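PDB 3LM7: putative 4-Hydroxy-2-oxoglutarate aldolase / 2-dehydro-3-deoxyphosphogluconate aldolase, which has no established function but is a putative aldolase of the KDGP aldolase family, built on a parallel alpha/beta barrel of the TIM type. Local coordinates for residues K5-Y10 with Q111-V116; C16-A21 with H37-V42; S52-M57 with S84-Q89; G118-T123 with S160-F165. All blocks are in the same frame, centred on the assembly; numbering follows the deposited sequence.

Near the N terminus, residues 5-10 meet residues 111-116 in interaction 1 and close a loop of about 100 residues. Nested in that loop, interaction 2 pairs strand 17-20 with strand 38-43, and interaction 3, next along the chain, packs helix 50-63 against helix 80-90; V42 touches M57 between them. Interaction 4 follows after the loop has closed and pairs strand 115-120 with strand 161-164. It shares strand 115-120 with interaction 1, where V116 O lies 2.8 Å from S160 N. Interactions 1 and 2 touch through N9, P8 and Y10. No contacts cross; interactions 1, 2 and 4 reach one sheet, and interaction 3 belongs to its helical layer.

Interaction 1: K5-Y10 with Q111-V116; sequences KLTPNY and QHDTVV
L6 has CG anti to its carbonyl carbon (chi1 -63°), which turns CD1 toward the amide of Q111, while Q111 brings CG into the crowded position between its backbone N and carbonyl carbon (chi1 36°) and bends again at the next bond. CD1 of L6 comes to 3.9 Å from CD of Q111, and the two chains cross obliquely. The amide is fixed in rotation from both ends. Its OE1 receives T114 N at 2.9 Å on an in-plane lone pair and takes a weak second bond from D113 N; its NE2 donates to T114 OG1 along a nearly straight N-H...O line (170°). Both side chains have further partners, Q91 for NE2 of Q111 and P92 O for OG1 of T114. Next to the leucine, methyl CG2 of T7 rests 3.8 Å from CB of D113. No conventional hydrogen bond joins the segments; the backbones meet through a CA-H...O contact of 3.4 Å from T114 CA to L6 O. Further on, CG2 of V115 receives two neighbours, CD of P8 at 3.6 Å and OH of Y10 at 3.5 Å. CB of P8 also lies over one face of the Y10 ring, offset toward its rim. K5 folds back along its own segment, giving NZ to T7 O at 2.6 Å and weakly to P8 O. V115 and Y10 both touch W189, and Y10 also packs on C16. The arrangement is that of a segment ahead of the first strand lying across the N-terminal ends of the strands in a TIM barrel.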
loop_
_atom_site.group_PDB
_atom_site.type_symbol
_atom_site.label_atom_id
_atom_site.label_comp_id
_atom_site.label_asym_id
_atom_site.label_seq_id
_atom_site.Cartn_x
_atom_site.Cartn_y
_atom_site.Cartn_z
ATOM N N LYS A 5 18.198 -0.918 -8.755
ATOM C CA LYS A 5 16.957 -0.902 -7.938
ATOM C C LYS A 5 16.431 -2.372 -7.767
ATOM O O LYS A 5 16.442 -3.126 -8.739
ATOM C CB LYS A 5 15.966 -0.062 -8.698
ATOM C CG LYS A 5 14.647 0.046 -8.082
ATOM C CD LYS A 5 14.024 1.396 -8.579
ATOM C CE LYS A 5 12.554 1.495 -8.165
ATOM N NZ LYS A 5 11.717 0.535 -8.953
ATOM N N LEU A 6 15.998 -2.767 -6.550
ATOM C CA LEU A 6 15.587 -4.153 -6.313
ATOM C C LEU A 6 14.053 -4.303 -6.203
ATOM O O LEU A 6 13.602 -5.400 -5.972
ATOM C CB LEU A 6 16.186 -4.687 -4.992
ATOM C CG LEU A 6 17.720 -4.745 -4.953
ATOM C CD1 LEU A 6 18.293 -5.295 -3.606
ATOM C CD2 LEU A 6 18.210 -5.631 -6.129
ATOM N N THR A 7 13.289 -3.209 -6.305
ATOM C CA THR A 7 11.823 -3.295 -6.347
ATOM C C THR A 7 11.298 -2.851 -7.719
ATOM O O THR A 7 11.957 -2.009 -8.370
ATOM C CB THR A 7 11.216 -2.384 -5.280
ATOM O OG1 THR A 7 11.643 -1.046 -5.525
ATOM C CG2 THR A 7 11.675 -2.822 -3.838
ATOM N N PRO A 8 10.149 -3.423 -8.195
ATOM C CA PRO A 8 9.590 -3.048 -9.505
ATOM C C PRO A 8 9.256 -1.545 -9.569
ATOM O O PRO A 8 8.955 -0.901 -8.534
ATOM C CB PRO A 8 8.250 -3.831 -9.580
ATOM C CG PRO A 8 8.588 -5.097 -8.753
ATOM C CD PRO A 8 9.379 -4.517 -7.578
ATOM N N ASN A 9 9.248 -1.007 -10.785
ATOM C CA ASN A 9 8.812 0.407 -10.985
ATOM C C ASN A 9 7.316 0.457 -11.190
ATOM O O ASN A 9 6.821 0.576 -12.304
ATOM C CB ASN A 9 9.484 0.995 -12.243
ATOM C CG ASN A 9 9.190 2.532 -12.428
ATOM O OD1 ASN A 9 8.613 3.234 -11.527
ATOM N ND2 ASN A 9 9.596 3.060 -13.632
ATOM N N TYR A 10 6.563 0.373 -10.107
ATOM C CA TYR A 10 5.141 0.383 -10.231
ATOM C C TYR A 10 4.718 1.762 -10.695
ATOM O O TYR A 10 5.255 2.767 -10.265
ATOM C CB TYR A 10 4.481 0.176 -8.866
ATOM C CG TYR A 10 4.908 -1.120 -8.187
ATOM C CD1 TYR A 10 4.275 -2.325 -8.469
ATOM C CD2 TYR A 10 5.921 -1.094 -7.188
ATOM C CE1 TYR A 10 4.653 -3.542 -7.832
ATOM C CE2 TYR A 10 6.288 -2.271 -6.544
ATOM C CZ TYR A 10 5.648 -3.483 -6.866
ATOM O OH TYR A 10 6.006 -4.597 -6.120
ATOM N N GLN A 111 17.500 -10.534 1.181
ATOM C CA GLN A 111 16.872 -9.226 1.458
ATOM C C GLN A 111 15.390 -9.414 1.081
ATOM O O GLN A 111 15.020 -10.378 0.358
ATOM C CB GLN A 111 17.540 -8.003 0.677
ATOM C CG GLN A 111 18.028 -8.334 -0.757
ATOM C CD GLN A 111 16.874 -8.418 -1.818
ATOM O OE1 GLN A 111 15.776 -8.004 -1.598
ATOM N NE2 GLN A 111 17.184 -8.958 -2.949
ATOM N N HIS A 112 14.562 -8.506 1.562
ATOM C CA HIS A 112 13.117 -8.568 1.309
ATOM C C HIS A 112 12.626 -7.559 0.270
ATOM O O HIS A 112 11.423 -7.420 0.104
ATOM C CB HIS A 112 12.348 -8.328 2.610
ATOM C CG HIS A 112 10.983 -8.958 2.628
ATOM N ND1 HIS A 112 10.765 -10.269 3.011
ATOM C CD2 HIS A 112 9.759 -8.443 2.333
ATOM C CE1 HIS A 112 9.467 -10.539 2.931
ATOM N NE2 HIS A 112 8.834 -9.446 2.536
ATOM N N ASP A 113 13.522 -6.903 -0.458
ATOM C CA ASP A 113 13.032 -5.978 -1.488
ATOM C C ASP A 113 12.597 -6.678 -2.733
ATOM O O ASP A 113 11.556 -6.323 -3.309
ATOM C CB ASP A 113 14.106 -4.980 -1.858
ATOM C CG ASP A 113 14.482 -4.088 -0.665
ATOM O OD1 ASP A 113 13.589 -3.737 0.103
ATOM O OD2 ASP A 113 15.654 -3.781 -0.529
ATOM N N THR A 114 13.404 -7.622 -3.206
ATOM C CA THR A 114 13.012 -8.340 -4.433
ATOM C C THR A 114 11.631 -8.962 -4.186
ATOM O O THR A 114 11.394 -9.597 -3.125
ATOM C CB THR A 114 14.004 -9.452 -4.713
ATOM O OG1 THR A 114 15.249 -8.871 -5.058
ATOM C CG2 THR A 114 13.564 -10.308 -5.920
ATOM N N VAL A 115 10.724 -8.809 -5.151
ATOM C CA VAL A 115 9.390 -9.421 -5.033
ATOM C C VAL A 115 9.441 -10.898 -5.376
ATOM O O VAL A 115 9.901 -11.252 -6.452
ATOM C CB VAL A 115 8.366 -8.692 -6.016
ATOM C CG1 VAL A 115 7.009 -9.438 -6.038
ATOM C CG2 VAL A 115 8.149 -7.242 -5.487
ATOM N N VAL A 116 8.964 -11.757 -4.456
ATOM C CA VAL A 116 8.894 -13.177 -4.690
ATOM C C VAL A 116 7.431 -13.606 -4.632
ATOM O O VAL A 116 6.765 -13.516 -3.547
ATOM C CB VAL A 116 9.641 -13.942 -3.554
ATOM C CG1 VAL A 116 9.562 -15.469 -3.815
ATOM C CG2 VAL A 116 11.128 -13.448 -3.580
#

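Interaction 2: C16-A21 with H37-V42; sequences CLNVLA and HVLVGV
C16 and L39 meet through a sulfur set anti to the backbone N of C16 (chi1 -175°): SG reaches over the neighbouring strand, 3.6 Å from V38 N and 3.8 Å from CG of L39. N18 lies on the same face of the sheet as L39. Its OD1 stands beside CB of L39, but its polar partner is OG of S69, one strand further on. L20 follows on this face and sends CD2 over G41, 3.9 Å from its CA, where no side chain intervenes. The other face carries L17, V19, V38 and V40. V38 has CG1 between its backbone N and carbonyl carbon (chi1 67°), which leaves CG2 anti to the N, and this second methyl meets CG2 of V19 at 3.8 Å, the two chains crossing at about a right angle. Past the end of strand 17-20, CB of A21 presses on CG1 of V40 at 3.4 Å, tighter than usual for two carbons. Five backbone bonds in parallel register tie the strands, from L17 N to H37 O at one end to A21 N to G41 O at the other. The bond from V19 N enters nearly along the C=O axis of L39, and G41 N reaches V19 O at 2.7 Å. A water donates to A21 O and G41 O, both at 2.9 Å. The two strands and the intervening helix 24-33 form a beta-alpha-beta unit: that helix covers V19, V38 and V40, helix 234-247 covers L17, helix 50-63 touches A21, and strand 68-71 continues the sheet beyond strand 38-43.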
loop_
_atom_site.group_PDB
_atom_site.type_symbol
_atom_site.label_atom_id
_atom_site.label_comp_id
_atom_site.label_asym_id
_atom_site.label_seq_id
_atom_site.Cartn_x
_atom_site.Cartn_y
_atom_site.Cartn_z
ATOM N N CYS A 16 2.393 -2.795 -11.835
ATOM C CA CYS A 16 3.583 -2.973 -12.682
ATOM C C CYS A 16 3.274 -4.134 -13.627
ATOM O O CYS A 16 2.821 -5.194 -13.197
ATOM C CB CYS A 16 4.840 -3.271 -11.810
ATOM S SG CYS A 16 6.370 -3.347 -12.823
ATOM N N LEU A 17 3.524 -3.950 -14.919
ATOM C CA LEU A 17 3.240 -5.023 -15.864
ATOM C C LEU A 17 4.294 -6.100 -15.716
ATOM O O LEU A 17 5.426 -5.820 -15.318
ATOM C CB LEU A 17 3.297 -4.488 -17.343
ATOM C CG LEU A 17 2.351 -3.344 -17.621
ATOM C CD1 LEU A 17 2.622 -2.924 -19.084
ATOM C CD2 LEU A 17 0.841 -3.736 -17.451
ATOM N N ASN A 18 3.970 -7.327 -16.124
ATOM C CA ASN A 18 4.957 -8.352 -16.297
ATOM C C ASN A 18 4.750 -9.084 -17.620
ATOM O O ASN A 18 3.695 -9.721 -17.832
ATOM C CB ASN A 18 4.932 -9.297 -15.023
ATOM C CG ASN A 18 6.093 -10.317 -14.943
ATOM O OD1 ASN A 18 6.604 -10.619 -13.801
ATOM N ND2 ASN A 18 6.455 -10.934 -16.053
ATOM N N VAL A 19 5.767 -9.061 -18.507
ATOM C CA VAL A 19 5.580 -9.648 -19.837
ATOM C C VAL A 19 6.884 -10.295 -20.142
ATOM O O VAL A 19 7.894 -9.995 -19.497
ATOM C CB VAL A 19 5.197 -8.513 -20.939
ATOM C CG1 VAL A 19 3.979 -7.698 -20.501
ATOM C CG2 VAL A 19 6.371 -7.523 -21.116
ATOM N N LEU A 20 6.909 -11.201 -21.105
ATOM C CA LEU A 20 8.128 -11.925 -21.443
ATOM C C LEU A 20 8.931 -11.223 -22.536
ATOM O O LEU A 20 8.362 -10.583 -23.395
ATOM C CB LEU A 20 7.767 -13.332 -21.970
ATOM C CG LEU A 20 7.030 -14.226 -20.973
ATOM C CD1 LEU A 20 6.726 -15.590 -21.611
ATOM C CD2 LEU A 20 7.776 -14.353 -19.567
ATOM N N ALA A 21 10.241 -11.405 -22.535
ATOM C CA ALA A 21 11.064 -10.908 -23.648
ATOM C C ALA A 21 11.401 -12.054 -24.571
ATOM O O ALA A 21 11.737 -13.136 -24.114
ATOM C CB ALA A 21 12.357 -10.228 -23.124
ATOM N N HIS A 37 7.567 0.869 -16.550
ATOM C CA HIS A 37 6.607 0.262 -15.582
ATOM C C HIS A 37 6.309 -1.221 -15.938
ATOM O O HIS A 37 5.145 -1.643 -16.118
ATOM C CB HIS A 37 5.294 1.069 -15.490
ATOM C CG HIS A 37 5.520 2.505 -15.159
ATOM N ND1 HIS A 37 6.072 2.922 -13.962
ATOM C CD2 HIS A 37 5.299 3.630 -15.891
ATOM C CE1 HIS A 37 6.180 4.246 -13.971
ATOM N NE2 HIS A 37 5.740 4.690 -15.138
ATOM N N VAL A 38 7.388 -1.996 -15.967
ATOM C CA VAL A 38 7.345 -3.359 -16.443
ATOM C C VAL A 38 8.482 -4.142 -15.814
ATOM O O VAL A 38 9.529 -3.606 -15.463
ATOM C CB VAL A 38 7.401 -3.420 -17.991
ATOM C CG1 VAL A 38 8.824 -2.917 -18.562
ATOM C CG2 VAL A 38 7.065 -4.772 -18.524
ATOM N N LEU A 39 8.194 -5.416 -15.644
ATOM C CA LEU A 39 9.144 -6.437 -15.339
ATOM C C LEU A 39 9.184 -7.371 -16.560
ATOM O O LEU A 39 8.141 -7.843 -17.077
ATOM C CB LEU A 39 8.695 -7.223 -14.095
ATOM C CG LEU A 39 8.656 -6.358 -12.828
ATOM C CD1 LEU A 39 7.731 -7.051 -11.775
ATOM C CD2 LEU A 39 10.129 -6.183 -12.337
ATOM N N VAL A 40 10.392 -7.592 -17.066
ATOM C CA VAL A 40 10.594 -8.369 -18.242
ATOM C C VAL A 40 11.006 -9.756 -17.872
ATOM O O VAL A 40 12.050 -9.921 -17.177
ATOM C CB VAL A 40 11.744 -7.668 -19.057
ATOM C CG1 VAL A 40 12.140 -8.508 -20.212
ATOM C CG2 VAL A 40 11.267 -6.287 -19.481
ATOM N N GLY A 41 10.184 -10.753 -18.231
ATOM C CA GLY A 41 10.433 -12.164 -17.843
ATOM C C GLY A 41 11.473 -12.845 -18.696
ATOM O O GLY A 41 11.416 -12.770 -19.929
ATOM N N VAL A 42 12.445 -13.488 -18.059
ATOM C CA VAL A 42 13.414 -14.334 -18.760
ATOM C C VAL A 42 13.384 -15.681 -18.039
ATOM O O VAL A 42 13.375 -15.728 -16.822
ATOM C CB VAL A 42 14.829 -13.733 -18.678
ATOM C CG1 VAL A 42 15.890 -14.638 -19.459
ATOM C CG2 VAL A 42 14.765 -12.265 -19.291
HETATM O O HOH W 1 11.471 -14.901 -21.889
#

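Interaction 3: S52-M57 with S84-Q89; sequences SAVKDM and SQISQQ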
loop_
_atom_site.group_PDB
_atom_site.type_symbol
_atom_site.label_atom_id
_atom_site.label_comp_id
_atom_site.label_asym_id
_atom_site.label_seq_id
_atom_site.Cartn_x
_atom_site.Cartn_y
_atom_site.Cartn_z
ATOM N N SER A 52 25.189 -20.065 -16.732
ATOM C CA SER A 52 24.800 -19.483 -18.020
ATOM C C SER A 52 23.556 -18.641 -17.884
ATOM O O SER A 52 23.495 -17.558 -18.457
ATOM C CB SER A 52 24.587 -20.554 -19.098
ATOM O OG SER A 52 23.681 -21.566 -18.664
ATOM N N ALA A 53 22.564 -19.131 -17.138
ATOM C CA ALA A 53 21.372 -18.311 -16.852
ATOM C C ALA A 53 21.755 -16.982 -16.140
ATOM O O ALA A 53 21.276 -15.907 -16.512
ATOM C CB ALA A 53 20.337 -19.136 -16.039
ATOM N N VAL A 54 22.610 -17.061 -15.115
ATOM C CA VAL A 54 23.030 -15.873 -14.388
ATOM C C VAL A 54 23.683 -14.888 -15.360
ATOM O O VAL A 54 23.288 -13.732 -15.447
ATOM C CB VAL A 54 24.003 -16.246 -13.242
ATOM C CG1 VAL A 54 24.625 -14.950 -12.632
ATOM C CG2 VAL A 54 23.236 -17.076 -12.170
ATOM N N LYS A 55 24.684 -15.364 -16.107
ATOM C CA LYS A 55 25.407 -14.522 -17.070
ATOM C C LYS A 55 24.403 -13.828 -18.004
ATOM O O LYS A 55 24.407 -12.611 -18.146
ATOM C CB LYS A 55 26.349 -15.450 -17.875
ATOM C CG LYS A 55 27.658 -14.814 -18.289
ATOM C CD LYS A 55 28.564 -15.846 -19.002
ATOM C CE LYS A 55 29.818 -15.159 -19.551
ATOM N NZ LYS A 55 29.521 -13.697 -19.817
ATOM N N ASP A 56 23.493 -14.597 -18.608
ATOM C CA ASP A 56 22.645 -14.026 -19.618
ATOM C C ASP A 56 21.664 -13.044 -19.017
ATOM O O ASP A 56 21.401 -11.991 -19.592
ATOM C CB ASP A 56 21.904 -15.094 -20.420
ATOM C CG ASP A 56 21.502 -14.582 -21.832
ATOM O OD1 ASP A 56 22.410 -14.080 -22.507
ATOM O OD2 ASP A 56 20.326 -14.709 -22.258
HETATM N N MSE A 57 21.087 -13.411 -17.867
HETATM C CA MSE A 57 20.131 -12.529 -17.196
HETATM C C MSE A 57 20.775 -11.238 -16.652
HETATM O O MSE A 57 20.152 -10.195 -16.641
HETATM C CB MSE A 57 19.391 -13.315 -16.062
HETATM C CG MSE A 57 18.568 -14.444 -16.668
HETATM SE SE MSE A 57 17.359 -15.097 -15.291
HETATM C CE MSE A 57 16.696 -16.700 -16.188
ATOM N N SER A 84 15.677 -20.431 -7.600
ATOM C CA SER A 84 16.210 -19.928 -6.345
ATOM C C SER A 84 17.720 -19.665 -6.461
ATOM O O SER A 84 18.228 -18.688 -5.917
ATOM C CB SER A 84 15.989 -20.932 -5.186
ATOM O OG SER A 84 14.620 -20.975 -4.872
ATOM N N GLN A 85 18.435 -20.579 -7.113
ATOM C CA GLN A 85 19.867 -20.368 -7.273
ATOM C C GLN A 85 20.220 -19.240 -8.219
ATOM O O GLN A 85 21.147 -18.449 -7.936
ATOM C CB GLN A 85 20.543 -21.681 -7.668
ATOM C CG GLN A 85 20.321 -22.775 -6.596
ATOM C CD GLN A 85 20.726 -24.150 -7.126
ATOM O OE1 GLN A 85 20.997 -24.291 -8.292
ATOM N NE2 GLN A 85 20.743 -25.154 -6.266
ATOM N N ILE A 86 19.535 -19.162 -9.359
ATOM C CA ILE A 86 19.740 -18.047 -10.262
ATOM C C ILE A 86 19.478 -16.714 -9.544
ATOM O O ILE A 86 20.274 -15.746 -9.643
ATOM C CB ILE A 86 18.810 -18.136 -11.452
ATOM C CG1 ILE A 86 19.190 -19.307 -12.342
ATOM C CG2 ILE A 86 18.811 -16.819 -12.285
ATOM C CD1 ILE A 86 18.104 -19.642 -13.420
ATOM N N SER A 87 18.356 -16.637 -8.833
ATOM C CA SER A 87 17.917 -15.340 -8.212
ATOM C C SER A 87 18.892 -14.858 -7.145
ATOM O O SER A 87 19.116 -13.673 -7.012
ATOM C CB SER A 87 16.470 -15.447 -7.676
ATOM O OG SER A 87 15.566 -15.776 -8.744
ATOM N N GLN A 88 19.465 -15.781 -6.377
ATOM C CA GLN A 88 20.515 -15.461 -5.395
ATOM C C GLN A 88 21.619 -14.594 -6.017
ATOM O O GLN A 88 22.032 -13.571 -5.427
ATOM C CB GLN A 88 21.172 -16.757 -4.868
ATOM C CG GLN A 88 22.257 -16.471 -3.868
ATOM C CD GLN A 88 22.801 -17.682 -3.236
ATOM O OE1 GLN A 88 22.750 -18.758 -3.798
ATOM N NE2 GLN A 88 23.281 -17.537 -2.028
ATOM N N GLN A 89 22.083 -15.018 -7.179
ATOM C CA GLN A 89 23.220 -14.349 -7.867
ATOM C C GLN A 89 22.800 -13.125 -8.662
ATOM O O GLN A 89 23.428 -12.056 -8.583
ATOM C CB GLN A 89 23.948 -15.346 -8.787
ATOM C CG GLN A 89 24.449 -16.560 -8.022
ATOM C CD GLN A 89 25.409 -17.448 -8.843
ATOM O OE1 GLN A 89 26.255 -16.938 -9.616
ATOM N NE2 GLN A 89 25.252 -18.746 -8.705
#
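I86 and A53 make the tightest apolar contact between the two helices, with CD1 of I86 3.5 Å from CB of A53. The isoleucine branches in two directions: CG1, anti to the carbonyl carbon (chi1 -69°), leads CD1 to the alanine, while CG2 meets SE of M57, a selenomethionine in the model, at 3.8 Å. The extended M57 chain runs at about a right angle to I86. CG2 of V54 lies against the backbone of I86, 4.1 Å from its CA. A mixed contact lies beside this group. Both methyls of V54 sit 3.9 Å from CB of Q89, and OE1 of Q89 is 4.0 Å from CG2 of V54, so the glutamine meets the valine with CB and with the oxygen end of its amide. No hydrogen bond joins the segments. The axes of segments 52-57 and 84-89 approach to 9.3 Å at 44°, their N-to-C directions running broadly together. The pair belongs to the outer helical layer of the barrel, where M57 reaches inward to L68 and V70 of strand 68-71, S87 also touches V70, and helix 102-109 lies beside S84 and Q88.

Interaction 4: G118-T123 with S160-F165; sequences GLISPT and SSVKFF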
loop_
_atom_site.group_PDB
_atom_site.type_symbol
_atom_site.label_atom_id
_atom_site.label_comp_id
_atom_site.label_asym_id
_atom_site.label_seq_id
_atom_site.Cartn_x
_atom_site.Cartn_y
_atom_site.Cartn_z
ATOM N N GLY A 118 4.234 -16.465 -5.119
ATOM C CA GLY A 118 4.090 -17.876 -4.789
ATOM C C GLY A 118 2.850 -18.339 -5.561
ATOM O O GLY A 118 1.782 -17.778 -5.399
ATOM N N LEU A 119 3.025 -19.379 -6.361
ATOM C CA LEU A 119 1.958 -19.861 -7.244
ATOM C C LEU A 119 0.973 -20.716 -6.456
ATOM O O LEU A 119 1.372 -21.730 -5.845
ATOM C CB LEU A 119 2.554 -20.713 -8.392
ATOM C CG LEU A 119 1.625 -20.947 -9.623
ATOM C CD1 LEU A 119 2.501 -21.466 -10.868
ATOM C CD2 LEU A 119 0.547 -21.971 -9.280
ATOM N N ILE A 120 -0.293 -20.274 -6.444
ATOM C CA ILE A 120 -1.393 -20.991 -5.882
ATOM C C ILE A 120 -2.555 -20.879 -6.872
ATOM O O ILE A 120 -2.561 -19.952 -7.756
ATOM C CB ILE A 120 -1.848 -20.430 -4.481
ATOM C CG1 ILE A 120 -2.506 -19.058 -4.636
ATOM C CG2 ILE A 120 -0.647 -20.417 -3.461
ATOM C CD1 ILE A 120 -2.976 -18.436 -3.241
ATOM N N SER A 121 -3.511 -21.828 -6.780
ATOM C CA SER A 121 -4.344 -22.064 -7.951
ATOM C C SER A 121 -5.831 -22.145 -7.592
ATOM O O SER A 121 -6.200 -22.590 -6.506
ATOM C CB SER A 121 -3.875 -23.377 -8.662
ATOM O OG SER A 121 -2.478 -23.277 -9.004
ATOM N N PRO A 122 -6.711 -21.750 -8.541
ATOM C CA PRO A 122 -8.151 -21.928 -8.458
ATOM C C PRO A 122 -8.541 -23.395 -8.158
ATOM O O PRO A 122 -7.814 -24.312 -8.524
ATOM C CB PRO A 122 -8.632 -21.567 -9.890
ATOM C CG PRO A 122 -7.675 -20.647 -10.399
ATOM C CD PRO A 122 -6.325 -21.109 -9.816
ATOM N N THR A 123 -9.644 -23.574 -7.472
ATOM C CA THR A 123 -10.143 -24.885 -7.112
ATOM C C THR A 123 -11.564 -25.089 -7.593
ATOM O O THR A 123 -12.097 -26.160 -7.418
ATOM C CB THR A 123 -10.195 -25.038 -5.571
ATOM O OG1 THR A 123 -10.994 -24.009 -5.018
ATOM C CG2 THR A 123 -8.782 -25.016 -4.929
ATOM N N SER A 160 6.177 -12.311 -1.140
ATOM C CA SER A 160 5.670 -10.908 -1.282
ATOM C C SER A 160 4.249 -10.829 -1.850
ATOM O O SER A 160 3.511 -9.841 -1.589
ATOM C CB SER A 160 6.558 -10.125 -2.288
ATOM O OG SER A 160 7.938 -10.235 -2.064
ATOM N N SER A 161 3.879 -11.824 -2.653
ATOM C CA SER A 161 2.623 -11.782 -3.454
ATOM C C SER A 161 2.079 -13.165 -3.764
ATOM O O SER A 161 2.801 -14.185 -3.759
ATOM C CB SER A 161 2.831 -11.050 -4.790
ATOM O OG SER A 161 3.827 -11.724 -5.539
ATOM N N VAL A 162 0.810 -13.183 -4.088
ATOM C CA VAL A 162 0.199 -14.404 -4.604
ATOM C C VAL A 162 0.264 -14.339 -6.133
ATOM O O VAL A 162 -0.174 -13.325 -6.715
ATOM C CB VAL A 162 -1.308 -14.411 -4.204
ATOM C CG1 VAL A 162 -2.196 -15.398 -5.092
ATOM C CG2 VAL A 162 -1.451 -14.640 -2.670
ATOM N N LYS A 163 0.766 -15.414 -6.778
ATOM C CA LYS A 163 0.546 -15.518 -8.214
ATOM C C LYS A 163 -0.669 -16.456 -8.368
ATOM O O LYS A 163 -0.629 -17.564 -7.863
ATOM C CB LYS A 163 1.752 -16.149 -8.914
ATOM C CG LYS A 163 1.384 -16.314 -10.403
ATOM C CD LYS A 163 2.300 -17.252 -11.165
ATOM C CE LYS A 163 3.127 -16.385 -12.104
ATOM N NZ LYS A 163 4.304 -17.208 -12.589
ATOM N N PHE A 164 -1.790 -15.960 -8.878
ATOM C CA PHE A 164 -2.990 -16.751 -8.930
ATOM C C PHE A 164 -3.057 -17.264 -10.349
ATOM O O PHE A 164 -3.322 -16.487 -11.264
ATOM C CB PHE A 164 -4.187 -15.882 -8.597
ATOM C CG PHE A 164 -5.474 -16.640 -8.335
ATOM C CD1 PHE A 164 -5.543 -17.628 -7.380
ATOM C CD2 PHE A 164 -6.625 -16.308 -9.034
ATOM C CE1 PHE A 164 -6.744 -18.294 -7.123
ATOM C CE2 PHE A 164 -7.881 -17.008 -8.769
ATOM C CZ PHE A 164 -7.920 -17.940 -7.841
ATOM N N PHE A 165 -2.878 -18.570 -10.508
ATOM C CA PHE A 165 -2.658 -19.148 -11.818
ATOM C C PHE A 165 -3.114 -20.586 -11.779
ATOM O O PHE A 165 -2.867 -21.253 -10.773
ATOM C CB PHE A 165 -1.143 -19.129 -12.116
ATOM C CG PHE A 165 -0.787 -19.841 -13.395
ATOM C CD1 PHE A 165 -0.950 -19.211 -14.621
ATOM C CD2 PHE A 165 -0.264 -21.154 -13.346
ATOM C CE1 PHE A 165 -0.614 -19.888 -15.832
ATOM C CE2 PHE A 165 0.095 -21.821 -14.486
ATOM C CZ PHE A 165 -0.105 -21.190 -15.765
#
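F164 reaches across to I120 and P122. From CB the chain leaves with CG anti to the backbone N (chi1 -168°), bringing the ring alongside the other segment. CD1 comes to 3.8 Å from I120 O. Next round the ring, CE1 lies 3.7 Å from P122 N, and at the tip CZ meets CG of P122 at 3.7 Å; CE2, past the tip, also faces CG of P122. The proline CD stands over one face of the ring, offset toward its rim, and CG makes an off-centre CH-pi contact, 4.2 Å from the centroid and 29° off the normal. Beyond P122, F164 also packs on E175, Y176 and V179 of helix 173-185. The backbones pair as neighbouring parallel strands of the TIM barrel, 115-120 beside 161-164, with helix 147-156 in the connection between them. I120 N donates to K163 O at 3.1 Å in a nearly straight bond, and I120 O in turn accepts F165 N; K163 N binds G118 O, whereas the bond from G118 N to S161 O is weak. On the face that F164 shares with I120 and V162, CD1 of I120 touches CG1 of V162 at 3.6 Å, the two chains meeting at about a right angle. On the other face L119 lies beside the aliphatic part of K163, whose NZ bonds to N96 OD1. CD1 of L119 also reaches CD2 of F165 at 3.7 Å. Past the paired residues, S121 turns OG back to donate to F165 O at 2.7 Å, and CD of P122 packs against that same carbonyl oxygen.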